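Local atomic coordinates of pyridoxal kinase (Entamoeba histolytica, PDB entry 4S1H), a protein that probably phosphorylates pyridoxal with ATP to form pyridoxal 5'-phosphate, and binds ADP and magnesium ions. Residues 84-98 against 122-136. Residues are numbered along the deposited sequence; the frame is centred on the assembly and turned at random.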
loop_
_atom_site.group_PDB
_atom_site.type_symbol
_atom_site.label_atom_id
_atom_site.label_comp_id
_atom_site.label_asym_id
_atom_site.label_seq_id
_atom_site.Cartn_x
_atom_site.Cartn_y
_atom_site.Cartn_z
ATOM N N PHE A 84 7.725 -12.895 7.365
ATOM C CA PHE A 84 9.078 -12.889 6.832
ATOM C C PHE A 84 9.322 -14.158 6.012
ATOM O O PHE A 84 8.979 -15.260 6.453
ATOM C CB PHE A 84 10.099 -12.822 7.947
ATOM C CG PHE A 84 10.039 -11.576 8.753
ATOM C CD1 PHE A 84 10.806 -10.476 8.423
ATOM C CD2 PHE A 84 9.282 -11.540 9.924
ATOM C CE1 PHE A 84 10.763 -9.344 9.204
ATOM C CE2 PHE A 84 9.264 -10.417 10.727
ATOM C CZ PHE A 84 10.002 -9.311 10.366
ATOM N N PRO A 85 9.921 -14.029 4.832
ATOM C CA PRO A 85 10.192 -15.208 4.004
ATOM C C PRO A 85 11.447 -15.978 4.428
ATOM O O PRO A 85 11.594 -17.146 4.048
ATOM C CB PRO A 85 10.353 -14.612 2.588
ATOM C CG PRO A 85 10.877 -13.256 2.819
ATOM C CD PRO A 85 10.226 -12.784 4.086
ATOM N N SER A 86 12.316 -15.353 5.223
ATOM C CA SER A 86 13.615 -15.911 5.567
ATOM C C SER A 86 14.098 -15.385 6.903
ATOM O O SER A 86 13.755 -14.262 7.287
ATOM C CB SER A 86 14.644 -15.585 4.468
ATOM O OG SER A 86 14.677 -14.191 4.171
ATOM N N SER A 87 14.871 -16.205 7.617
ATOM C CA SER A 87 15.335 -15.856 8.955
ATOM C C SER A 87 16.321 -14.674 8.969
ATOM O O SER A 87 16.381 -13.950 9.955
ATOM C CB SER A 87 15.970 -17.049 9.654
ATOM O OG SER A 87 17.003 -17.573 8.867
ATOM N N ASP A 88 17.103 -14.497 7.923
ATOM C CA ASP A 88 18.047 -13.359 7.905
ATOM C C ASP A 88 17.362 -12.019 8.146
ATOM O O ASP A 88 17.887 -11.162 8.864
ATOM C CB ASP A 88 18.931 -13.362 6.641
ATOM C CG ASP A 88 18.139 -13.374 5.324
ATOM O OD1 ASP A 88 16.887 -13.374 5.334
ATOM O OD2 ASP A 88 18.795 -13.424 4.248
ATOM N N LEU A 89 16.176 -11.857 7.559
ATOM C CA LEU A 89 15.411 -10.606 7.691
ATOM C C LEU A 89 14.881 -10.504 9.123
ATOM O O LEU A 89 14.747 -9.407 9.650
ATOM C CB LEU A 89 14.254 -10.528 6.691
ATOM C CG LEU A 89 14.605 -10.593 5.196
ATOM C CD1 LEU A 89 13.317 -10.704 4.392
ATOM C CD2 LEU A 89 15.435 -9.401 4.792
ATOM N N VAL A 90 14.583 -11.629 9.763
ATOM C CA VAL A 90 14.094 -11.586 11.117
ATOM C C VAL A 90 15.196 -11.109 12.060
ATOM O O VAL A 90 14.939 -10.272 12.921
ATOM C CB VAL A 90 13.547 -12.963 11.582
ATOM C CG1 VAL A 90 13.080 -12.915 13.039
ATOM C CG2 VAL A 90 12.396 -13.415 10.683
ATOM N N TYR A 91 16.388 -11.695 11.939
ATOM C CA TYR A 91 17.506 -11.317 12.808
ATOM C C TYR A 91 17.892 -9.855 12.581
ATOM O O TYR A 91 18.141 -9.142 13.539
ATOM C CB TYR A 91 18.699 -12.257 12.669
ATOM C CG TYR A 91 18.424 -13.629 13.265
ATOM C CD1 TYR A 91 18.104 -13.759 14.595
ATOM C CD2 TYR A 91 18.455 -14.766 12.471
ATOM C CE1 TYR A 91 17.839 -15.005 15.154
ATOM C CE2 TYR A 91 18.198 -16.015 13.017
ATOM C CZ TYR A 91 17.887 -16.111 14.353
ATOM O OH TYR A 91 17.599 -17.329 14.932
ATOM N N GLU A 92 17.866 -9.394 11.337
ATOM C CA GLU A 92 18.132 -7.976 11.085
ATOM C C GLU A 92 17.058 -7.066 11.688
ATOM O O GLU A 92 17.380 -6.037 12.307
ATOM C CB GLU A 92 18.246 -7.713 9.609
ATOM C CG GLU A 92 18.568 -6.265 9.241
ATOM C CD GLU A 92 19.796 -5.681 9.921
ATOM O OE1 GLU A 92 20.674 -6.418 10.464
ATOM O OE2 GLU A 92 19.886 -4.432 9.892
ATOM N N THR A 93 15.801 -7.481 11.580
ATOM C CA THR A 93 14.711 -6.765 12.211
ATOM C C THR A 93 14.923 -6.673 13.721
ATOM O O THR A 93 14.648 -5.633 14.316
ATOM C CB THR A 93 13.369 -7.404 11.882
ATOM O OG1 THR A 93 13.102 -7.222 10.484
ATOM C CG2 THR A 93 12.242 -6.797 12.705
ATOM N N ILE A 94 15.364 -7.752 14.362
ATOM C CA ILE A 94 15.658 -7.708 15.801
ATOM C C ILE A 94 16.630 -6.567 16.098
ATOM O O ILE A 94 16.409 -5.835 17.044
ATOM C CB ILE A 94 16.181 -9.057 16.339
ATOM C CG1 ILE A 94 15.037 -10.088 16.407
ATOM C CG2 ILE A 94 16.818 -8.915 17.719
ATOM C CD1 ILE A 94 15.518 -11.512 16.538
ATOM N N ASN A 95 17.687 -6.434 15.292
ATOM C CA ASN A 95 18.643 -5.341 15.478
ATOM C C ASN A 95 17.964 -3.994 15.385
ATOM O O ASN A 95 18.244 -3.122 16.194
ATOM C CB ASN A 95 19.768 -5.402 14.460
ATOM C CG ASN A 95 20.628 -6.636 14.584
ATOM O OD1 ASN A 95 20.834 -7.164 15.664
ATOM N ND2 ASN A 95 21.165 -7.084 13.443
ATOM N N ARG A 96 17.088 -3.837 14.402
ATOM C CA ARG A 96 16.399 -2.550 14.166
ATOM C C ARG A 96 15.408 -2.267 15.284
ATOM O O ARG A 96 15.356 -1.152 15.777
ATOM C CB ARG A 96 15.675 -2.566 12.836
ATOM C CG ARG A 96 16.591 -2.775 11.637
ATOM C CD ARG A 96 17.637 -1.702 11.474
ATOM N NE ARG A 96 18.586 -2.052 10.401
ATOM C CZ ARG A 96 19.293 -1.186 9.691
ATOM N NH1 ARG A 96 19.178 0.113 9.914
ATOM N NH2 ARG A 96 20.127 -1.628 8.743
ATOM N N VAL A 97 14.725 -3.314 15.779
ATOM C CA VAL A 97 13.799 -3.179 16.915
ATOM C C VAL A 97 14.469 -2.691 18.173
ATOM O O VAL A 97 13.964 -1.776 18.850
ATOM C CB VAL A 97 13.112 -4.517 17.240
ATOM C CG1 VAL A 97 12.351 -4.465 18.579
ATOM C CG2 VAL A 97 12.181 -4.906 16.119
ATOM N N LYS A 98 15.589 -3.318 18.511
ATOM C CA LYS A 98 16.378 -2.918 19.647
ATOM C C LYS A 98 16.774 -1.451 19.545
ATOM O O LYS A 98 16.638 -0.721 20.514
ATOM C CB LYS A 98 17.624 -3.794 19.810
ATOM C CG LYS A 98 17.299 -5.166 20.378
ATOM C CD LYS A 98 18.529 -5.911 20.877
ATOM C CE LYS A 98 19.343 -6.476 19.728
ATOM N NZ LYS A 98 20.595 -7.106 20.230
ATOM N N THR A 122 5.958 -21.399 6.732
ATOM C CA THR A 122 7.331 -21.009 6.648
ATOM C C THR A 122 8.366 -22.087 6.780
ATOM O O THR A 122 8.218 -23.070 7.449
ATOM C CB THR A 122 7.654 -19.943 7.688
ATOM O OG1 THR A 122 7.688 -20.552 8.967
ATOM C CG2 THR A 122 6.627 -18.823 7.660
ATOM N N LYS A 123 9.464 -21.815 6.130
ATOM C CA LYS A 123 10.625 -22.536 6.305
ATOM C C LYS A 123 10.802 -22.627 7.786
ATOM O O LYS A 123 10.616 -21.715 8.548
ATOM C CB LYS A 123 11.766 -21.776 5.650
ATOM C CG LYS A 123 12.656 -22.554 4.722
ATOM C CD LYS A 123 13.761 -21.643 4.109
ATOM C CE LYS A 123 13.310 -20.210 3.793
ATOM N NZ LYS A 123 14.320 -19.462 2.984
ATOM N N SER A 124 11.136 -23.788 8.191
ATOM C CA SER A 124 11.520 -24.077 9.611
ATOM C C SER A 124 12.566 -23.113 10.237
ATOM O O SER A 124 12.575 -22.877 11.461
ATOM C CB SER A 124 12.034 -25.499 9.759
ATOM O OG SER A 124 12.215 -25.790 11.128
ATOM N N GLU A 125 13.461 -22.575 9.403
ATOM C CA GLU A 125 14.443 -21.606 9.875
ATOM C C GLU A 125 13.742 -20.379 10.484
ATOM O O GLU A 125 14.213 -19.838 11.489
ATOM C CB GLU A 125 15.413 -21.192 8.753
ATOM C CG GLU A 125 14.799 -20.438 7.574
ATOM C CD GLU A 125 15.833 -19.866 6.625
ATOM O OE1 GLU A 125 16.858 -20.533 6.350
ATOM O OE2 GLU A 125 15.603 -18.735 6.148
ATOM N N VAL A 126 12.629 -19.955 9.867
ATOM C CA VAL A 126 11.886 -18.756 10.288
ATOM C C VAL A 126 11.314 -18.930 11.679
ATOM O O VAL A 126 11.405 -18.010 12.483
ATOM C CB VAL A 126 10.755 -18.340 9.282
ATOM C CG1 VAL A 126 9.838 -17.278 9.866
ATOM C CG2 VAL A 126 11.356 -17.827 7.989
ATOM N N GLN A 127 10.786 -20.128 11.985
ATOM C CA GLN A 127 10.208 -20.389 13.308
ATOM C C GLN A 127 11.165 -20.067 14.440
ATOM O O GLN A 127 10.791 -19.379 15.378
ATOM C CB GLN A 127 9.687 -21.825 13.496
ATOM C CG GLN A 127 8.625 -22.255 12.500
ATOM C CD GLN A 127 8.193 -23.693 12.735
ATOM O OE1 GLN A 127 7.836 -24.057 13.849
ATOM N NE2 GLN A 127 8.215 -24.508 11.692
ATOM N N ASP A 128 12.392 -20.584 14.369
ATOM C CA ASP A 128 13.352 -20.361 15.435
ATOM C C ASP A 128 13.722 -18.892 15.599
ATOM O O ASP A 128 13.851 -18.397 16.722
ATOM C CB ASP A 128 14.609 -21.215 15.225
ATOM C CG ASP A 128 14.320 -22.696 15.330
ATOM O OD1 ASP A 128 13.357 -23.081 16.035
ATOM O OD2 ASP A 128 15.048 -23.460 14.681
ATOM N N SER A 129 13.858 -18.172 14.481
ATOM C CA SER A 129 14.173 -16.758 14.551
ATOM C C SER A 129 12.990 -15.975 15.125
ATOM O O SER A 129 13.185 -15.033 15.880
ATOM C CB SER A 129 14.620 -16.213 13.178
ATOM O OG SER A 129 13.568 -16.175 12.240
ATOM N N MET A 130 11.767 -16.363 14.775
ATOM C CA MET A 130 10.569 -15.748 15.370
ATOM C C MET A 130 10.488 -15.951 16.887
ATOM O O MET A 130 9.981 -15.087 17.589
ATOM C CB MET A 130 9.309 -16.296 14.714
ATOM C CG MET A 130 8.019 -15.556 15.034
ATOM S SD MET A 130 7.972 -13.801 14.567
ATOM C CE MET A 130 9.028 -13.749 13.101
ATOM N N LYS A 131 10.959 -17.093 17.387
ATOM C CA LYS A 131 10.997 -17.312 18.834
ATOM C C LYS A 131 11.845 -16.275 19.545
ATOM O O LYS A 131 11.574 -15.953 20.725
ATOM C CB LYS A 131 11.485 -18.732 19.151
ATOM C CG LYS A 131 10.538 -19.843 18.753
ATOM C CD LYS A 131 11.168 -21.197 19.077
ATOM C CE LYS A 131 10.184 -22.338 18.910
ATOM N NZ LYS A 131 10.727 -23.599 19.487
ATOM N N GLU A 132 12.844 -15.721 18.841
ATOM C CA GLU A 132 13.665 -14.647 19.386
ATOM C C GLU A 132 13.019 -13.291 19.211
ATOM O O GLU A 132 13.009 -12.494 20.136
ATOM C CB GLU A 132 15.074 -14.668 18.781
ATOM C CG GLU A 132 15.941 -15.869 19.189
ATOM C CD GLU A 132 16.052 -16.079 20.703
ATOM O OE1 GLU A 132 16.303 -15.098 21.436
ATOM O OE2 GLU A 132 15.880 -17.230 21.164
ATOM N N LEU A 133 12.447 -13.040 18.040
ATOM C CA LEU A 133 11.783 -11.753 17.808
ATOM C C LEU A 133 10.635 -11.463 18.805
ATOM O O LEU A 133 10.501 -10.369 19.295
ATOM C CB LEU A 133 11.252 -11.672 16.359
ATOM C CG LEU A 133 10.596 -10.346 15.958
ATOM C CD1 LEU A 133 11.537 -9.166 16.142
ATOM C CD2 LEU A 133 10.112 -10.421 14.528
ATOM N N ILE A 134 9.819 -12.457 19.109
ATOM C CA ILE A 134 8.663 -12.241 19.975
ATOM C C ILE A 134 9.056 -11.743 21.367
ATOM O O ILE A 134 8.257 -11.100 22.036
ATOM C CB ILE A 134 7.736 -13.478 20.100
ATOM C CG1 ILE A 134 8.487 -14.721 20.610
ATOM C CG2 ILE A 134 7.049 -13.764 18.767
ATOM C CD1 ILE A 134 7.594 -15.861 21.058
ATOM N N LYS A 135 10.275 -12.030 21.798
ATOM C CA LYS A 135 10.729 -11.648 23.126
ATOM C C LYS A 135 10.847 -10.144 23.295
ATOM O O LYS A 135 10.902 -9.666 24.428
ATOM C CB LYS A 135 12.056 -12.321 23.478
ATOM C CG LYS A 135 11.962 -13.837 23.538
ATOM C CD LYS A 135 13.281 -14.443 23.986
ATOM C CE LYS A 135 13.216 -15.951 23.990
ATOM N NZ LYS A 135 14.559 -16.506 24.303
ATOM N N TYR A 136 10.884 -9.400 22.181
ATOM C CA TYR A 136 10.930 -7.956 22.229
ATOM C C TYR A 136 9.550 -7.286 22.172
ATOM O O TYR A 136 9.451 -6.089 22.346
ATOM C CB TYR A 136 11.844 -7.434 21.103
ATOM C CG TYR A 136 13.258 -7.992 21.213
ATOM C CD1 TYR A 136 14.226 -7.377 22.019
ATOM C CD2 TYR A 136 13.608 -9.167 20.565
ATOM C CE1 TYR A 136 15.508 -7.903 22.138
ATOM C CE2 TYR A 136 14.880 -9.702 20.680
ATOM C CZ TYR A 136 15.830 -9.076 21.466
ATOM O OH TYR A 136 17.096 -9.626 21.557
HETATM O O HOH W 1 17.810 -16.639 5.879
HETATM O O HOH W 2 17.068 -19.498 12.642
#
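Ser129 presses against both Val90 and Tyr91 where helices 87-98 and 124-133 run side by side, their axes 8.9 Å apart at closest and 11° from parallel. Its CB lies over one face of the Tyr91 ring, 3.8 Å from the ring centroid and offset toward the rim, a CH-pi contact. With chi1 at 69°, OG is turned back to its own helix, donating to Val126 O, which also accepts from Met130 N; the hydroxyl is therefore satisfied although Val90 CB stands 3.3 Å from Ser129 OG. Farther along, Leu133 is a knob in the hole formed by Val90, Thr93, Ile94 and Val97, its CD1 3.6 Å from Ile94 CG1, while CD2 meets the Phe84 ring obliquely. Ile94 CG2 touches Tyr136 CE2 at 3.6 Å, and Lys98 CG and CD approach Tyr136 CE1 obliquely.

At the N-terminal end the contact turns polar. Ser87 N donates to Glu125 OE2 (3.0 Å) along a nearly straight path of 171°, arriving from above the carboxylate plane. Water 1 joins that oxygen to Asp88 N; with both N-H groups at the start of helix 87-98, the carboxylate probably balances its positive end. The poorly ordered Lys123 NZ makes a weak salt bridge to OE2. Water 2 links Glu125 O with Tyr91 OH.

Behind this shell, Phe108 of strand 107-110 backs Leu133 and Val97, and Cys110 backs Met130. In chain order, strand 78-81, helix 87-100, strand 107-110, helix 124-133 and strand 139-140 form two consecutive beta-alpha-beta crossovers of the ribokinase-like alpha/beta fold, with the Met130 side chain about 8 Å from that of the magnesium ligand Asp111.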